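Local atomic coordinates of 30S ribosomal protein S8 (Aquifex aeolicus, PDB entry 3RF2), a protein that binds 16S rRNA, probably as a primary binder of its central domain, where it is thought to help coordinate assembly of the 30S platform. Residues D5-F11 and N112-V116; T129-V133 and D151-R155. All blocks are in the same frame, centred on the assembly; numbering follows the deposited sequence.

Contact 1 of 2, residues D5-F11 and N112-V116; sequences DPIADMF and NIVKV. With SO4 (sulfate ion), chain D.
One carboxylate serves two ends here: Asp5, the N-cap of helix 6-19, uses OD1 to accept from Ala8 N (3.0 Å) while its OD2 makes a salt bridge with Lys115 NZ (2.9 Å). Helix 6-11 runs nearly antiparallel to strand 113-115, at 161° with a closest axis approach of 8.2 Å, setting Ala8 against Lys115 (CA to CA 5.9 Å) and Phe11 against Ile113 (6.4 Å). Ile113 and Lys115 point toward the helix and Val114 away. Lys115, chi1 t but bent at chi2 (99°) and chi4 (m), runs along the helix start: its CE lies 3.8 Å from Ile7 CG2 and its CD 4.1 Å from Ala8 CB, and NZ also donates to Ser117 O. One turn on, Phe11 (chi1 m) takes Ile113 (t, t) over one ring face, with Ile113 CG1 3.8 Å from the ring centroid and CD1 3.4 Å from Phe11 CE1; Lys115 N meets the ring edge, 3.8 Å from Phe11 CD2. Asn112 ND2 donates a hydrogen bond (3.0 Å) to O1 of a sulfate ion that probably came from the crystallisation liquor. The contact joins helix 6-19 of the N-terminal alpha/beta half to strand 113-115 of the C-terminal beta half, at the junction of the two-domain uS8 fold. Its chemistry runs from CH-pi packing to an ion pair whose carboxylate both caps the helix and balances the lysine.

Contact 2 of 2, residues T129-V133 and D151-R155; sequences TMPYV and DHEAR. With SO4 (sulfate ion), chain C.
Arg155, Met130 and Tyr132 dominate this contact, which packs the loop between strands 124-125 and 139-144 against the short helix 151-156 of the C-terminal beta half. Segment 130-133 is extended, and Met130 lies nearest Asp151 (CA to CA 6.6 Å). The Arg155 guanidinium (chi1 m, chi2 t) is sandwiched: Met130 CG covers one face, and the Tyr132 ring (chi1 m) lies flat on the other, centres 3.3 Å apart and planes at 13°, a stacked cation-pi pair. Arg155 NH2 donates to Met130 O (3.2 Å), NE only weakly (3.4 Å). Met130, chi1 t, brings CE to 3.8 Å from Ala154 CB, and both residues touch Val142 of strand 139-144. Asp151 OD2 forms an i to i+4 salt bridge with Arg155, accepting from NH2 (3.0 Å) and NH1 (3.1 Å), while OD1 accepts from Ala140 N. A water bridges Asp151 OD2 (2.7 Å) and Val133 N (3.0 Å). Thr129 OG1 donates to O4 of a sulfate ion (2.6 Å), also held by Arg128 NE. Arg155 thus ties loop to helix, its charge balanced by Asp151.

How the contacts relate
Both contacts bury almost the same area, and each is partly buried, but contact 1 lies about 8 Å from the chain centre and contact 2 about 19 Å. Their centres are 19 Å apart and their nearest atoms about 7 Å, so they do not touch. They share no element directly; the same antiparallel sheet connects them, since strand 113-115 of contact 1 and strand 139-144 beside contact 2 both pair with 161-167. Contact 1 sets a helix against a strand, with its ion pair crossing the interface. In contact 2 the ion pair stays within the helix, and an exposed tyrosine and a loop carbonyl take up the arginine.

Contact 1 of 2, residues D5-F11 and N112-V116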
# COMPACT_ATOMS: atom_id res chain seq x y z
N ASP A 5 -7.63 11.59 -4.55
CA ASP A 5 -7.73 10.49 -3.59
C ASP A 5 -6.35 9.85 -3.44
O ASP A 5 -5.94 9.08 -4.30
CB ASP A 5 -8.75 9.45 -4.10
CG ASP A 5 -8.96 8.28 -3.13
OD1 ASP A 5 -8.07 7.98 -2.30
OD2 ASP A 5 -10.04 7.65 -3.22
N PRO A 6 -5.64 10.17 -2.34
CA PRO A 6 -4.27 9.67 -2.14
C PRO A 6 -4.17 8.15 -2.06
O PRO A 6 -3.30 7.55 -2.69
CB PRO A 6 -3.87 10.29 -0.79
CG PRO A 6 -5.17 10.58 -0.10
CD PRO A 6 -6.09 11.00 -1.22
N ILE A 7 -5.05 7.53 -1.28
CA ILE A 7 -5.04 6.09 -1.16
C ILE A 7 -5.23 5.43 -2.52
O ILE A 7 -4.57 4.44 -2.84
CB ILE A 7 -6.08 5.61 -0.14
CG1 ILE A 7 -5.62 6.01 1.26
CG2 ILE A 7 -6.28 4.11 -0.22
CD1 ILE A 7 -6.68 6.68 2.06
N ALA A 8 -6.09 6.00 -3.35
CA ALA A 8 -6.30 5.49 -4.70
C ALA A 8 -5.05 5.67 -5.57
O ALA A 8 -4.72 4.82 -6.38
CB ALA A 8 -7.52 6.15 -5.35
N ASP A 9 -4.36 6.79 -5.39
CA ASP A 9 -3.19 7.07 -6.22
C ASP A 9 -2.00 6.16 -5.87
O ASP A 9 -1.18 5.83 -6.72
CB ASP A 9 -2.84 8.56 -6.15
CG ASP A 9 -3.97 9.46 -6.69
OD1 ASP A 9 -4.58 9.11 -7.73
OD2 ASP A 9 -4.25 10.50 -6.07
N MET A 10 -1.93 5.74 -4.61
CA MET A 10 -0.98 4.73 -4.17
C MET A 10 -1.23 3.38 -4.85
O MET A 10 -0.29 2.68 -5.22
CB MET A 10 -1.04 4.57 -2.65
CG MET A 10 0.00 3.62 -2.07
SD MET A 10 -0.09 3.41 -0.27
CE MET A 10 -1.33 2.12 -0.11
N PHE A 11 -2.50 3.01 -4.99
CA PHE A 11 -2.82 1.70 -5.57
C PHE A 11 -2.31 1.67 -7.00
O PHE A 11 -1.71 0.68 -7.43
CB PHE A 11 -4.32 1.41 -5.52
CG PHE A 11 -4.83 1.14 -4.14
CD1 PHE A 11 -3.96 0.82 -3.11
CD2 PHE A 11 -6.20 1.21 -3.87
CE1 PHE A 11 -4.43 0.56 -1.83
CE2 PHE A 11 -6.67 0.95 -2.59
CZ PHE A 11 -5.79 0.63 -1.57
N ASN A 112 -4.53 -7.87 -8.31
CA ASN A 112 -5.17 -6.58 -8.47
C ASN A 112 -5.47 -5.96 -7.14
O ASN A 112 -5.58 -6.64 -6.12
CB ASN A 112 -6.47 -6.71 -9.29
CG ASN A 112 -6.78 -5.46 -10.12
OD1 ASN A 112 -6.30 -4.36 -9.83
ND2 ASN A 112 -7.59 -5.64 -11.15
N ILE A 113 -5.62 -4.65 -7.15
CA ILE A 113 -5.93 -3.92 -5.94
C ILE A 113 -6.74 -2.70 -6.35
O ILE A 113 -6.30 -1.91 -7.16
CB ILE A 113 -4.65 -3.54 -5.17
CG1 ILE A 113 -4.98 -2.68 -3.95
CG2 ILE A 113 -3.66 -2.84 -6.05
CD1 ILE A 113 -3.84 -2.62 -2.96
N VAL A 114 -7.94 -2.58 -5.79
CA VAL A 114 -8.90 -1.60 -6.28
C VAL A 114 -9.58 -0.89 -5.12
O VAL A 114 -10.00 -1.52 -4.15
CB VAL A 114 -9.98 -2.26 -7.13
CG1 VAL A 114 -9.36 -2.96 -8.33
CG2 VAL A 114 -10.73 -3.25 -6.30
N LYS A 115 -9.68 0.43 -5.24
CA LYS A 115 -10.35 1.25 -4.24
C LYS A 115 -11.86 0.97 -4.30
O LYS A 115 -12.44 0.87 -5.36
CB LYS A 115 -10.05 2.73 -4.49
CG LYS A 115 -10.57 3.68 -3.40
CD LYS A 115 -9.46 4.07 -2.42
CE LYS A 115 -10.01 4.47 -1.07
NZ LYS A 115 -10.73 5.78 -1.14
N VAL A 116 -12.48 0.86 -3.13
CA VAL A 116 -13.92 0.67 -3.04
C VAL A 116 -14.57 1.99 -2.65
O VAL A 116 -15.05 2.73 -3.50
CB VAL A 116 -14.27 -0.42 -2.02
CG1 VAL A 116 -15.77 -0.50 -1.82
CG2 VAL A 116 -13.71 -1.76 -2.46
S SO4 D . -7.69 -3.09 -14.11
O1 SO4 D . -8.03 -3.16 -12.69
O2 SO4 D . -8.10 -1.80 -14.65
O3 SO4 D . -8.34 -4.19 -14.82
O4 SO4 D . -6.24 -3.17 -14.26

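Contact 2 of 2, residues T129-V133 and D151-R155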
# COMPACT_ATOMS: atom_id res chain seq x y z
N THR A 129 -23.00 -7.49 7.19
CA THR A 129 -22.81 -7.38 5.74
C THR A 129 -21.36 -7.13 5.34
O THR A 129 -21.08 -6.35 4.44
CB THR A 129 -23.68 -6.26 5.15
OG1 THR A 129 -23.39 -5.02 5.81
CG2 THR A 129 -25.16 -6.59 5.33
N MET A 130 -20.44 -7.82 5.99
CA MET A 130 -19.03 -7.67 5.68
C MET A 130 -18.70 -8.56 4.48
O MET A 130 -18.81 -9.78 4.56
CB MET A 130 -18.18 -8.04 6.90
CG MET A 130 -16.68 -8.04 6.68
SD MET A 130 -16.01 -6.37 6.64
CE MET A 130 -16.94 -5.63 7.97
N PRO A 131 -18.29 -7.95 3.37
CA PRO A 131 -18.14 -8.66 2.09
C PRO A 131 -16.92 -9.58 2.06
O PRO A 131 -15.93 -9.31 2.75
CB PRO A 131 -17.93 -7.52 1.08
CG PRO A 131 -17.27 -6.45 1.89
CD PRO A 131 -17.84 -6.55 3.28
N TYR A 132 -17.02 -10.65 1.27
CA TYR A 132 -15.89 -11.49 0.94
C TYR A 132 -15.38 -11.06 -0.42
O TYR A 132 -16.15 -10.51 -1.25
CB TYR A 132 -16.30 -12.97 0.88
CG TYR A 132 -16.55 -13.60 2.23
CD1 TYR A 132 -15.62 -14.46 2.79
CD2 TYR A 132 -17.71 -13.34 2.94
CE1 TYR A 132 -15.83 -15.03 4.02
CE2 TYR A 132 -17.93 -13.92 4.17
CZ TYR A 132 -16.99 -14.77 4.71
OH TYR A 132 -17.19 -15.37 5.94
N VAL A 133 -14.10 -11.31 -0.67
CA VAL A 133 -13.48 -10.99 -1.94
C VAL A 133 -12.96 -12.26 -2.61
O VAL A 133 -12.28 -13.07 -1.97
CB VAL A 133 -12.33 -9.99 -1.71
CG1 VAL A 133 -11.66 -9.62 -3.01
CG2 VAL A 133 -12.88 -8.75 -1.03
N ASP A 151 -11.17 -8.22 6.10
CA ASP A 151 -12.56 -8.58 6.31
C ASP A 151 -12.60 -9.75 7.28
O ASP A 151 -13.40 -9.77 8.20
CB ASP A 151 -13.24 -8.93 4.98
CG ASP A 151 -12.47 -9.98 4.18
OD1 ASP A 151 -11.32 -9.71 3.80
OD2 ASP A 151 -13.02 -11.07 3.95
N HIS A 152 -11.71 -10.71 7.08
CA HIS A 152 -11.64 -11.85 7.98
C HIS A 152 -11.53 -11.41 9.44
O HIS A 152 -12.23 -11.92 10.31
CB HIS A 152 -10.49 -12.79 7.61
CG HIS A 152 -10.36 -13.97 8.51
ND1 HIS A 152 -9.62 -13.94 9.68
CD2 HIS A 152 -10.88 -15.23 8.43
CE1 HIS A 152 -9.69 -15.12 10.28
NE2 HIS A 152 -10.45 -15.92 9.54
N GLU A 153 -10.66 -10.45 9.71
CA GLU A 153 -10.48 -10.00 11.09
C GLU A 153 -11.67 -9.18 11.58
O GLU A 153 -12.12 -9.36 12.71
CB GLU A 153 -9.17 -9.22 11.24
CG GLU A 153 -7.95 -10.10 11.01
CD GLU A 153 -6.66 -9.32 10.85
OE1 GLU A 153 -6.69 -8.18 10.33
OE2 GLU A 153 -5.60 -9.87 11.25
N ALA A 154 -12.20 -8.31 10.72
CA ALA A 154 -13.39 -7.55 11.09
C ALA A 154 -14.50 -8.50 11.51
O ALA A 154 -15.14 -8.29 12.54
CB ALA A 154 -13.84 -6.66 9.94
N ARG A 155 -14.71 -9.56 10.73
CA ARG A 155 -15.73 -10.55 11.08
C ARG A 155 -15.44 -11.19 12.43
O ARG A 155 -16.31 -11.26 13.30
CB ARG A 155 -15.87 -11.64 10.00
CG ARG A 155 -16.83 -11.28 8.87
CD ARG A 155 -16.95 -12.41 7.85
NE ARG A 155 -16.94 -11.88 6.50
CZ ARG A 155 -15.88 -11.87 5.70
NH1 ARG A 155 -14.72 -12.38 6.12
NH2 ARG A 155 -15.98 -11.35 4.48
S SO4 C . -25.50 -4.26 9.12
O1 SO4 C . -25.42 -5.28 10.17
O2 SO4 C . -25.17 -2.94 9.65
O3 SO4 C . -26.84 -4.22 8.53
O4 SO4 C . -24.56 -4.59 8.05
O HOH W 1 -12.50 -12.41 1.64